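Local coordinates for disulfide bond protein A (Staphylococcus aureus, PDB 3BCI) that probably acts as a thiol-disulfide oxidoreductase of the DsbA subfamily, exchanging disulfides through a redox-active cysteine pair during oxidative protein folding, at residues K12-C23 / N145-N156; E48-F56 / E136-D144. All coordinates share one frame; numbering follows the deposited sequence.

Contact 1: K12-C23 / N145-N156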
loop_
_atom_site.group_PDB
_atom_site.type_symbol
_atom_site.label_atom_id
_atom_site.label_comp_id
_atom_site.label_asym_id
_atom_site.label_seq_id
_atom_site.Cartn_x
_atom_site.Cartn_y
_atom_site.Cartn_z
ATOM N N LYS A 12 -1.763 -13.028 15.330
ATOM C CA LYS A 12 -0.792 -13.396 14.314
ATOM C C LYS A 12 0.181 -12.259 14.034
ATOM O O LYS A 12 -0.110 -11.100 14.317
ATOM C CB LYS A 12 -1.516 -13.795 13.031
ATOM C CG LYS A 12 -2.616 -12.849 12.612
ATOM C CD LYS A 12 -3.827 -13.657 12.209
ATOM C CE LYS A 12 -4.578 -13.010 11.069
ATOM N NZ LYS A 12 -5.787 -13.805 10.723
ATOM N N PRO A 13 1.355 -12.583 13.482
ATOM C CA PRO A 13 2.370 -11.578 13.165
ATOM C C PRO A 13 1.781 -10.397 12.379
ATOM O O PRO A 13 0.911 -10.572 11.528
ATOM C CB PRO A 13 3.372 -12.364 12.320
ATOM C CG PRO A 13 3.286 -13.756 12.897
ATOM C CD PRO A 13 1.803 -13.938 13.102
ATOM N N LEU A 14 2.242 -9.192 12.679
ATOM C CA LEU A 14 1.798 -8.022 11.933
ATOM C C LEU A 14 2.979 -7.551 11.081
ATOM O O LEU A 14 4.034 -7.196 11.610
ATOM C CB LEU A 14 1.382 -6.892 12.867
ATOM C CG LEU A 14 1.336 -5.507 12.206
ATOM C CD1 LEU A 14 0.136 -5.388 11.267
ATOM C CD2 LEU A 14 1.268 -4.448 13.287
ATOM N N VAL A 15 2.808 -7.563 9.764
ATOM C CA VAL A 15 3.868 -7.116 8.867
ATOM C C VAL A 15 3.520 -5.719 8.356
ATOM O O VAL A 15 2.478 -5.516 7.727
ATOM C CB VAL A 15 4.022 -8.071 7.663
ATOM C CG1 VAL A 15 5.108 -7.557 6.724
ATOM C CG2 VAL A 15 4.356 -9.483 8.157
ATOM N N VAL A 16 4.392 -4.754 8.636
ATOM C CA VAL A 16 4.165 -3.379 8.210
ATOM C C VAL A 16 5.241 -2.929 7.231
ATOM O O VAL A 16 6.441 -3.085 7.487
ATOM C CB VAL A 16 4.181 -2.397 9.405
ATOM C CG1 VAL A 16 3.883 -0.979 8.912
ATOM C CG2 VAL A 16 3.167 -2.825 10.455
ATOM N N VAL A 17 4.804 -2.378 6.106
ATOM C CA VAL A 17 5.724 -1.871 5.096
ATOM C C VAL A 17 5.433 -0.384 4.941
ATOM O O VAL A 17 4.287 0.009 4.712
ATOM C CB VAL A 17 5.533 -2.575 3.727
ATOM C CG1 VAL A 17 6.330 -1.840 2.631
ATOM C CG2 VAL A 17 6.012 -4.020 3.819
ATOM N N TYR A 18 6.470 0.430 5.100
ATOM C CA TYR A 18 6.357 1.880 4.967
ATOM C C TYR A 18 6.846 2.270 3.585
ATOM O O TYR A 18 7.896 1.805 3.144
ATOM C CB TYR A 18 7.214 2.574 6.028
ATOM C CG TYR A 18 6.684 2.437 7.435
ATOM C CD1 TYR A 18 5.731 3.328 7.931
ATOM C CD2 TYR A 18 7.153 1.431 8.280
ATOM C CE1 TYR A 18 5.265 3.227 9.237
ATOM C CE2 TYR A 18 6.693 1.317 9.588
ATOM C CZ TYR A 18 5.752 2.220 10.062
ATOM O OH TYR A 18 5.328 2.140 11.366
ATOM N N GLY A 19 6.089 3.116 2.895
ATOM C CA GLY A 19 6.502 3.530 1.570
ATOM C C GLY A 19 5.649 4.604 0.926
ATOM O O GLY A 19 4.971 5.378 1.599
ATOM N N ASP A 20 5.693 4.641 -0.399
ATOM C CA ASP A 20 4.945 5.614 -1.188
ATOM C C ASP A 20 4.852 5.015 -2.586
ATOM O O ASP A 20 5.831 4.463 -3.085
ATOM C CB ASP A 20 5.711 6.946 -1.232
ATOM C CG ASP A 20 4.911 8.066 -1.882
ATOM O OD1 ASP A 20 4.279 7.821 -2.929
ATOM O OD2 ASP A 20 4.924 9.195 -1.351
ATOM N N TYR A 21 3.684 5.113 -3.217
ATOM C CA TYR A 21 3.507 4.558 -4.553
ATOM C C TYR A 21 4.413 5.218 -5.592
ATOM O O TYR A 21 4.654 4.651 -6.654
ATOM C CB TYR A 21 2.041 4.683 -4.995
ATOM C CG TYR A 21 1.119 3.693 -4.328
ATOM C CD1 TYR A 21 1.267 2.327 -4.548
ATOM C CD2 TYR A 21 0.112 4.118 -3.459
ATOM C CE1 TYR A 21 0.443 1.404 -3.919
ATOM C CE2 TYR A 21 -0.720 3.197 -2.823
ATOM C CZ TYR A 21 -0.545 1.843 -3.059
ATOM O OH TYR A 21 -1.349 0.920 -2.433
ATOM N N LYS A 22 4.919 6.407 -5.282
ATOM C CA LYS A 22 5.792 7.132 -6.206
ATOM C C LYS A 22 7.265 6.833 -5.964
ATOM O O LYS A 22 8.132 7.304 -6.704
ATOM C CB LYS A 22 5.577 8.640 -6.055
ATOM C CG LYS A 22 4.172 9.106 -6.399
ATOM C CD LYS A 22 4.066 10.629 -6.444
ATOM C CE LYS A 22 4.779 11.211 -7.659
ATOM N NZ LYS A 22 4.746 12.704 -7.638
ATOM N N CYS A 23 7.530 6.040 -4.938
ATOM C CA CYS A 23 8.896 5.681 -4.605
ATOM C C CYS A 23 9.429 4.500 -5.407
ATOM O O CYS A 23 8.882 3.394 -5.367
ATOM C CB CYS A 23 9.000 5.398 -3.112
ATOM S SG CYS A 23 10.593 4.809 -2.581
ATOM N N ASN A 145 6.092 6.733 14.666
ATOM C CA ASN A 145 6.953 5.554 14.744
ATOM C C ASN A 145 8.389 5.898 14.366
ATOM O O ASN A 145 9.244 5.016 14.252
ATOM C CB ASN A 145 6.423 4.440 13.835
ATOM C CG ASN A 145 5.292 3.653 14.476
ATOM O OD1 ASN A 145 5.519 2.826 15.357
ATOM N ND2 ASN A 145 4.067 3.917 14.044
ATOM N N HIS A 146 8.641 7.188 14.167
ATOM C CA HIS A 146 9.971 7.681 13.825
ATOM C C HIS A 146 10.579 6.996 12.605
ATOM O O HIS A 146 11.753 6.615 12.613
ATOM C CB HIS A 146 10.891 7.512 15.039
ATOM C CG HIS A 146 10.342 8.124 16.289
ATOM N ND1 HIS A 146 10.301 9.487 16.498
ATOM C CD2 HIS A 146 9.748 7.564 17.370
ATOM C CE1 HIS A 146 9.706 9.737 17.649
ATOM N NE2 HIS A 146 9.358 8.586 18.199
ATOM N N ILE A 147 9.786 6.844 11.549
ATOM C CA ILE A 147 10.278 6.206 10.336
ATOM C C ILE A 147 10.990 7.234 9.472
ATOM O O ILE A 147 10.375 8.181 8.986
ATOM C CB ILE A 147 9.129 5.575 9.526
ATOM C CG1 ILE A 147 8.353 4.593 10.409
ATOM C CG2 ILE A 147 9.685 4.857 8.302
ATOM C CD1 ILE A 147 9.214 3.496 11.018
ATOM N N LYS A 148 12.290 7.038 9.282
ATOM C CA LYS A 148 13.097 7.957 8.488
ATOM C C LYS A 148 13.149 7.584 7.012
ATOM O O LYS A 148 12.721 8.351 6.148
ATOM C CB LYS A 148 14.524 8.007 9.036
ATOM C CG LYS A 148 14.648 8.557 10.448
ATOM C CD LYS A 148 16.095 8.500 10.922
ATOM C CE LYS A 148 17.018 9.260 9.977
ATOM N NZ LYS A 148 18.453 9.090 10.334
ATOM N N THR A 149 13.676 6.398 6.729
ATOM C CA THR A 149 13.810 5.935 5.357
ATOM C C THR A 149 12.711 4.995 4.874
ATOM O O THR A 149 12.073 4.294 5.658
ATOM C CB THR A 149 15.155 5.219 5.154
ATOM O OG1 THR A 149 15.312 4.210 6.160
ATOM C CG2 THR A 149 16.303 6.208 5.241
ATOM N N THR A 150 12.507 4.999 3.565
ATOM C CA THR A 150 11.525 4.138 2.926
ATOM C C THR A 150 12.204 3.594 1.680
ATOM O O THR A 150 12.997 4.285 1.053
ATOM C CB THR A 150 10.265 4.917 2.503
ATOM O OG1 THR A 150 10.631 5.973 1.610
ATOM C CG2 THR A 150 9.564 5.503 3.717
ATOM N N PRO A 151 11.919 2.339 1.320
ATOM C CA PRO A 151 10.998 1.476 2.060
ATOM C C PRO A 151 11.654 0.785 3.253
ATOM O O PRO A 151 12.851 0.515 3.244
ATOM C CB PRO A 151 10.568 0.466 1.005
ATOM C CG PRO A 151 11.840 0.284 0.213
ATOM C CD PRO A 151 12.321 1.712 0.046
ATOM N N THR A 152 10.861 0.524 4.285
ATOM C CA THR A 152 11.340 -0.180 5.469
ATOM C C THR A 152 10.196 -1.074 5.915
ATOM O O THR A 152 9.028 -0.724 5.746
ATOM C CB THR A 152 11.738 0.785 6.622
ATOM O OG1 THR A 152 10.731 1.790 6.795
ATOM C CG2 THR A 152 13.081 1.442 6.324
ATOM N N ALA A 153 10.528 -2.238 6.460
ATOM C CA ALA A 153 9.508 -3.173 6.905
ATOM C C ALA A 153 9.786 -3.669 8.309
ATOM O O ALA A 153 10.937 -3.783 8.719
ATOM C CB ALA A 153 9.424 -4.350 5.932
ATOM N N PHE A 154 8.713 -3.950 9.040
ATOM C CA PHE A 154 8.798 -4.434 10.409
ATOM C C PHE A 154 7.793 -5.563 10.614
ATOM O O PHE A 154 6.715 -5.561 10.019
ATOM C CB PHE A 154 8.475 -3.295 11.385
ATOM C CG PHE A 154 9.449 -2.149 11.324
ATOM C CD1 PHE A 154 10.539 -2.100 12.186
ATOM C CD2 PHE A 154 9.280 -1.125 10.397
ATOM C CE1 PHE A 154 11.450 -1.040 12.124
ATOM C CE2 PHE A 154 10.183 -0.064 10.327
ATOM C CZ PHE A 154 11.269 -0.019 11.190
ATOM N N ILE A 155 8.156 -6.530 11.448
ATOM C CA ILE A 155 7.269 -7.642 11.766
ATOM C C ILE A 155 7.172 -7.622 13.285
ATOM O O ILE A 155 8.155 -7.862 13.986
ATOM C CB ILE A 155 7.835 -8.986 11.267
ATOM C CG1 ILE A 155 7.978 -8.944 9.739
ATOM C CG2 ILE A 155 6.906 -10.119 11.679
ATOM C CD1 ILE A 155 8.450 -10.241 9.108
ATOM N N ASN A 156 5.980 -7.314 13.782
ATOM C CA ASN A 156 5.744 -7.187 15.213
ATOM C C ASN A 156 6.758 -6.209 15.791
ATOM O O ASN A 156 7.303 -6.425 16.875
ATOM C CB ASN A 156 5.847 -8.537 15.927
ATOM C CG ASN A 156 4.685 -9.454 15.602
ATOM O OD1 ASN A 156 3.627 -9.000 15.164
ATOM N ND2 ASN A 156 4.870 -10.749 15.828
HETATM O O HOH W 1 1.055 -9.839 16.515
HETATM O O HOH W 2 6.824 0.609 13.074
#

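Contact 2: E48-F56 / E136-D144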
loop_
_atom_site.group_PDB
_atom_site.type_symbol
_atom_site.label_atom_id
_atom_site.label_comp_id
_atom_site.label_asym_id
_atom_site.label_seq_id
_atom_site.Cartn_x
_atom_site.Cartn_y
_atom_site.Cartn_z
ATOM N N GLU A 48 -1.026 -10.349 9.357
ATOM C CA GLU A 48 -1.814 -9.174 9.024
ATOM C C GLU A 48 -0.805 -8.310 8.276
ATOM O O GLU A 48 0.330 -8.148 8.732
ATOM C CB GLU A 48 -2.274 -8.444 10.287
ATOM C CG GLU A 48 -3.197 -9.262 11.172
ATOM C CD GLU A 48 -4.627 -9.275 10.671
ATOM O OE1 GLU A 48 -4.835 -9.233 9.438
ATOM O OE2 GLU A 48 -5.546 -9.338 11.514
ATOM N N TYR A 49 -1.199 -7.791 7.118
ATOM C CA TYR A 49 -0.318 -6.938 6.331
ATOM C C TYR A 49 -0.857 -5.519 6.361
ATOM O O TYR A 49 -2.065 -5.304 6.236
ATOM C CB TYR A 49 -0.246 -7.426 4.879
ATOM C CG TYR A 49 0.420 -6.445 3.936
ATOM C CD1 TYR A 49 1.776 -6.125 4.059
ATOM C CD2 TYR A 49 -0.315 -5.814 2.932
ATOM C CE1 TYR A 49 2.380 -5.195 3.197
ATOM C CE2 TYR A 49 0.274 -4.891 2.074
ATOM C CZ TYR A 49 1.616 -4.586 2.209
ATOM O OH TYR A 49 2.189 -3.681 1.344
ATOM N N GLN A 50 0.040 -4.557 6.548
ATOM C CA GLN A 50 -0.346 -3.154 6.568
ATOM C C GLN A 50 0.661 -2.325 5.795
ATOM O O GLN A 50 1.867 -2.428 6.014
ATOM C CB GLN A 50 -0.441 -2.620 8.005
ATOM C CG GLN A 50 -0.653 -1.103 8.073
ATOM C CD GLN A 50 -0.892 -0.587 9.487
ATOM O OE1 GLN A 50 -0.497 -1.217 10.469
ATOM N NE2 GLN A 50 -1.529 0.576 9.591
ATOM N N PHE A 51 0.153 -1.514 4.875
ATOM C CA PHE A 51 0.998 -0.636 4.077
ATOM C C PHE A 51 0.755 0.770 4.606
ATOM O O PHE A 51 -0.392 1.228 4.652
ATOM C CB PHE A 51 0.607 -0.719 2.598
ATOM C CG PHE A 51 1.433 0.167 1.698
ATOM C CD1 PHE A 51 2.781 -0.094 1.491
ATOM C CD2 PHE A 51 0.859 1.271 1.067
ATOM C CE1 PHE A 51 3.551 0.731 0.667
ATOM C CE2 PHE A 51 1.618 2.101 0.244
ATOM C CZ PHE A 51 2.966 1.831 0.045
ATOM N N VAL A 52 1.818 1.436 5.044
ATOM C CA VAL A 52 1.693 2.796 5.563
ATOM C C VAL A 52 2.350 3.713 4.542
ATOM O O VAL A 52 3.565 3.675 4.357
ATOM C CB VAL A 52 2.396 2.958 6.930
ATOM C CG1 VAL A 52 2.215 4.382 7.440
ATOM C CG2 VAL A 52 1.821 1.965 7.935
ATOM N N ASN A 53 1.533 4.533 3.891
ATOM C CA ASN A 53 1.988 5.443 2.843
ATOM C C ASN A 53 2.375 6.816 3.384
ATOM O O ASN A 53 1.518 7.565 3.851
ATOM C CB ASN A 53 0.871 5.604 1.814
ATOM C CG ASN A 53 1.354 6.177 0.506
ATOM O OD1 ASN A 53 2.222 7.053 0.474
ATOM N ND2 ASN A 53 0.776 5.697 -0.593
ATOM N N LEU A 54 3.658 7.154 3.312
ATOM C CA LEU A 54 4.112 8.454 3.801
ATOM C C LEU A 54 3.657 9.619 2.911
ATOM O O LEU A 54 3.704 10.773 3.332
ATOM C CB LEU A 54 5.644 8.476 3.950
ATOM C CG LEU A 54 6.229 7.888 5.240
ATOM C CD1 LEU A 54 6.077 6.369 5.245
ATOM C CD2 LEU A 54 7.704 8.274 5.355
ATOM N N ALA A 55 3.214 9.309 1.693
ATOM C CA ALA A 55 2.741 10.323 0.739
ATOM C C ALA A 55 3.629 11.560 0.789
ATOM O O ALA A 55 3.146 12.667 1.021
ATOM C CB ALA A 55 1.296 10.707 1.060
ATOM N N PHE A 56 4.921 11.370 0.548
ATOM C CA PHE A 56 5.881 12.464 0.629
ATOM C C PHE A 56 6.539 12.882 -0.678
ATOM O O PHE A 56 7.364 13.793 -0.679
ATOM C CB PHE A 56 6.981 12.086 1.627
ATOM C CG PHE A 56 7.904 11.001 1.131
ATOM C CD1 PHE A 56 9.162 11.316 0.620
ATOM C CD2 PHE A 56 7.511 9.666 1.156
ATOM C CE1 PHE A 56 10.017 10.314 0.143
ATOM C CE2 PHE A 56 8.356 8.659 0.680
ATOM C CZ PHE A 56 9.611 8.983 0.173
ATOM N N GLU A 136 -4.448 10.408 5.580
ATOM C CA GLU A 136 -3.814 11.393 6.448
ATOM C C GLU A 136 -3.158 10.713 7.647
ATOM O O GLU A 136 -2.024 11.026 8.001
ATOM C CB GLU A 136 -4.844 12.406 6.961
ATOM C CG GLU A 136 -5.377 13.375 5.913
ATOM C CD GLU A 136 -4.279 14.192 5.253
ATOM O OE1 GLU A 136 -3.329 14.591 5.966
ATOM O OE2 GLU A 136 -4.371 14.445 4.029
ATOM N N LYS A 137 -3.880 9.783 8.264
ATOM C CA LYS A 137 -3.391 9.071 9.436
ATOM C C LYS A 137 -2.078 8.341 9.160
ATOM O O LYS A 137 -1.206 8.283 10.027
ATOM C CB LYS A 137 -4.449 8.077 9.927
ATOM C CG LYS A 137 -4.132 7.461 11.286
ATOM C CD LYS A 137 -5.144 6.391 11.673
ATOM C CE LYS A 137 -4.861 5.845 13.070
ATOM N NZ LYS A 137 -5.780 4.726 13.434
ATOM N N ASP A 138 -1.938 7.788 7.958
ATOM C CA ASP A 138 -0.712 7.080 7.586
ATOM C C ASP A 138 0.521 7.952 7.810
ATOM O O ASP A 138 1.567 7.472 8.243
ATOM C CB ASP A 138 -0.758 6.659 6.118
ATOM C CG ASP A 138 -1.277 5.246 5.925
ATOM O OD1 ASP A 138 -1.786 4.645 6.901
ATOM O OD2 ASP A 138 -1.180 4.741 4.789
ATOM N N LYS A 139 0.408 9.241 7.513
ATOM C CA LYS A 139 1.550 10.126 7.695
ATOM C C LYS A 139 1.871 10.274 9.177
ATOM O O LYS A 139 3.036 10.346 9.560
ATOM C CB LYS A 139 1.261 11.494 7.086
ATOM C CG LYS A 139 0.786 11.415 5.648
ATOM C CD LYS A 139 0.399 12.784 5.133
ATOM C CE LYS A 139 1.594 13.484 4.539
ATOM N NZ LYS A 139 1.403 14.957 4.536
ATOM N N LYS A 140 0.832 10.323 10.003
ATOM C CA LYS A 140 1.000 10.451 11.445
ATOM C C LYS A 140 1.620 9.165 12.006
ATOM O O LYS A 140 2.467 9.208 12.899
ATOM C CB LYS A 140 -0.354 10.714 12.109
ATOM C CG LYS A 140 -0.289 10.893 13.617
ATOM C CD LYS A 140 -1.662 11.170 14.202
ATOM C CE LYS A 140 -1.596 11.344 15.707
ATOM N NZ LYS A 140 -1.081 10.120 16.380
ATOM N N ILE A 141 1.193 8.021 11.481
ATOM C CA ILE A 141 1.726 6.743 11.940
ATOM C C ILE A 141 3.234 6.687 11.693
ATOM O O ILE A 141 4.008 6.347 12.590
ATOM C CB ILE A 141 1.037 5.558 11.218
ATOM C CG1 ILE A 141 -0.430 5.472 11.656
ATOM C CG2 ILE A 141 1.774 4.251 11.526
ATOM C CD1 ILE A 141 -1.249 4.430 10.896
ATOM N N ALA A 142 3.647 7.037 10.479
ATOM C CA ALA A 142 5.059 7.025 10.117
ATOM C C ALA A 142 5.871 7.995 10.969
ATOM O O ALA A 142 7.013 7.713 11.334
ATOM C CB ALA A 142 5.219 7.372 8.641
ATOM N N LYS A 143 5.283 9.145 11.279
ATOM C CA LYS A 143 5.971 10.139 12.088
ATOM C C LYS A 143 6.112 9.665 13.537
ATOM O O LYS A 143 7.205 9.697 14.101
ATOM C CB LYS A 143 5.213 11.467 12.045
ATOM C CG LYS A 143 5.874 12.581 12.845
ATOM C CD LYS A 143 5.058 13.866 12.791
ATOM C CE LYS A 143 5.726 14.973 13.593
ATOM N NZ LYS A 143 4.913 16.222 13.607
ATOM N N ASP A 144 5.009 9.222 14.132
ATOM C CA ASP A 144 5.024 8.754 15.514
ATOM C C ASP A 144 5.936 7.546 15.708
ATOM O O ASP A 144 6.494 7.361 16.790
ATOM C CB ASP A 144 3.601 8.419 15.976
ATOM C CG ASP A 144 2.698 9.641 16.012
ATOM O OD1 ASP A 144 3.164 10.736 15.630
ATOM O OD2 ASP A 144 1.525 9.510 16.420
HETATM O O HOH W 3 -1.900 2.007 6.836
HETATM O O HOH W 4 0.811 14.691 1.820
#

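Contact 1: K12-C23 / N145-N156
Y18 and I147 meet where an antiparallel strand pair turns one face to the loop that leads into it. Followed outward, Y18 CB lies 3.7 Å from T152 OG1. With Y18 CG anti to the carbonyl carbon (chi1 -70°), I147 lies over one ring face, its CG1 3.5 Å from the Y18 centroid, a CH-pi contact; V16 CG1 lies over the opposite face, nearer the rim. At the edge, Y18 CD2 has T152 O near its plane, and Y18 CE2 touches F154 CD2 at 3.6 Å, the rings rim to rim with planes at 84°. The tip, Y18 OH, shares a water with N145 OD1, weakly on the asparagine side, while N145 ND2 bonds to I141 O. Backbone bonds pair V16 with F154; Y18 N to T152 O is sound, the return bond weak. L14 N donates to N156 OD1 at 2.9 Å, from above its carbonyl plane, and one water donates to both N156 OD1 and K12 O. C23 SG faces P151, the cis-proline of the thioredoxin fold. Strand 14-19 lies between parallel strand 48-53 and antiparallel strand 152-155; helices 24-42 and 166-174 cover the V17, A153 and I155 face.

Contact 2: E48-F56 / E136-D144
D138 OD2 receives the backbone amide of N53, with N53 N at 2.9 Å, and this bond centres the polar contacts between helix 130-144 and the end of strand 48-53. The N-H points nearly straight at the oxygen (170°), yet arrives from well above the carboxylate plane. H69 NE2 bonds to this same OD2, so one buried oxygen is gripped twice. The other oxygen, D138 OD1, takes a short 2.6 Å bond from a water that also donates to F51 O and accepts from Q50 NE2. Each carboxylate oxygen therefore has a partner, and the aspartate is tied directly to the N53 amide and, through water, to F51 O and Q50 NE2. Beyond the strand end a second water joins A55 O to K139 NZ, the lysine chain bending at chi3 (88°) and passing K139 CE within 3.6 Å of L54 O. Within the strand's exit, N53 OD1 accepts from A55 N, an Asx turn.

The helical segment crosses the end of edge strand 48-53 at -92°, segment axes 7.1 Å apart. It belongs to the helical insertion of the DsbA family, placed in the thioredoxin fold between strands 48-53 and 152-155.

Apolar contacts lie alongside. V52 CG1 reaches I141 CG2 at 4.1 Å. One helical turn on from D138, A142 CB lodges against CG and CD1 of L54, with L54 CG at 3.6 Å.

Two van der Waals contacts are mixed. V52 CG1, anti to the backbone N, lies 3.3 Å from D138 O. I141 CD1 meets the amide end of Q50, the two side chains approaching from opposite directions.

Overall arrangement
Both contacts use one sheet: strand 14-19 of contact 1 lies beside strand 48-53 of contact 2, joined by bonds such as V15 N to E48 O, with a probable hydrogen bond from L54 N to G19 O where the two strands end. Contact 1 covers nearly twice the area, 713 against 376 Å². V15, V17, A153 and I155 are buried in it, as are V52, D138 and A142 in contact 2; N156 and K139 are exposed. Contact 1 is strand pairing, a ladder of backbone bonds reaching to the redox cysteine. Contact 2 sets helix against edge strand through a single direct bond, two waters and a few aliphatic side chains. Helix 130-144 runs directly into the loop of contact 1, and V52 touches both Y18 and the helix.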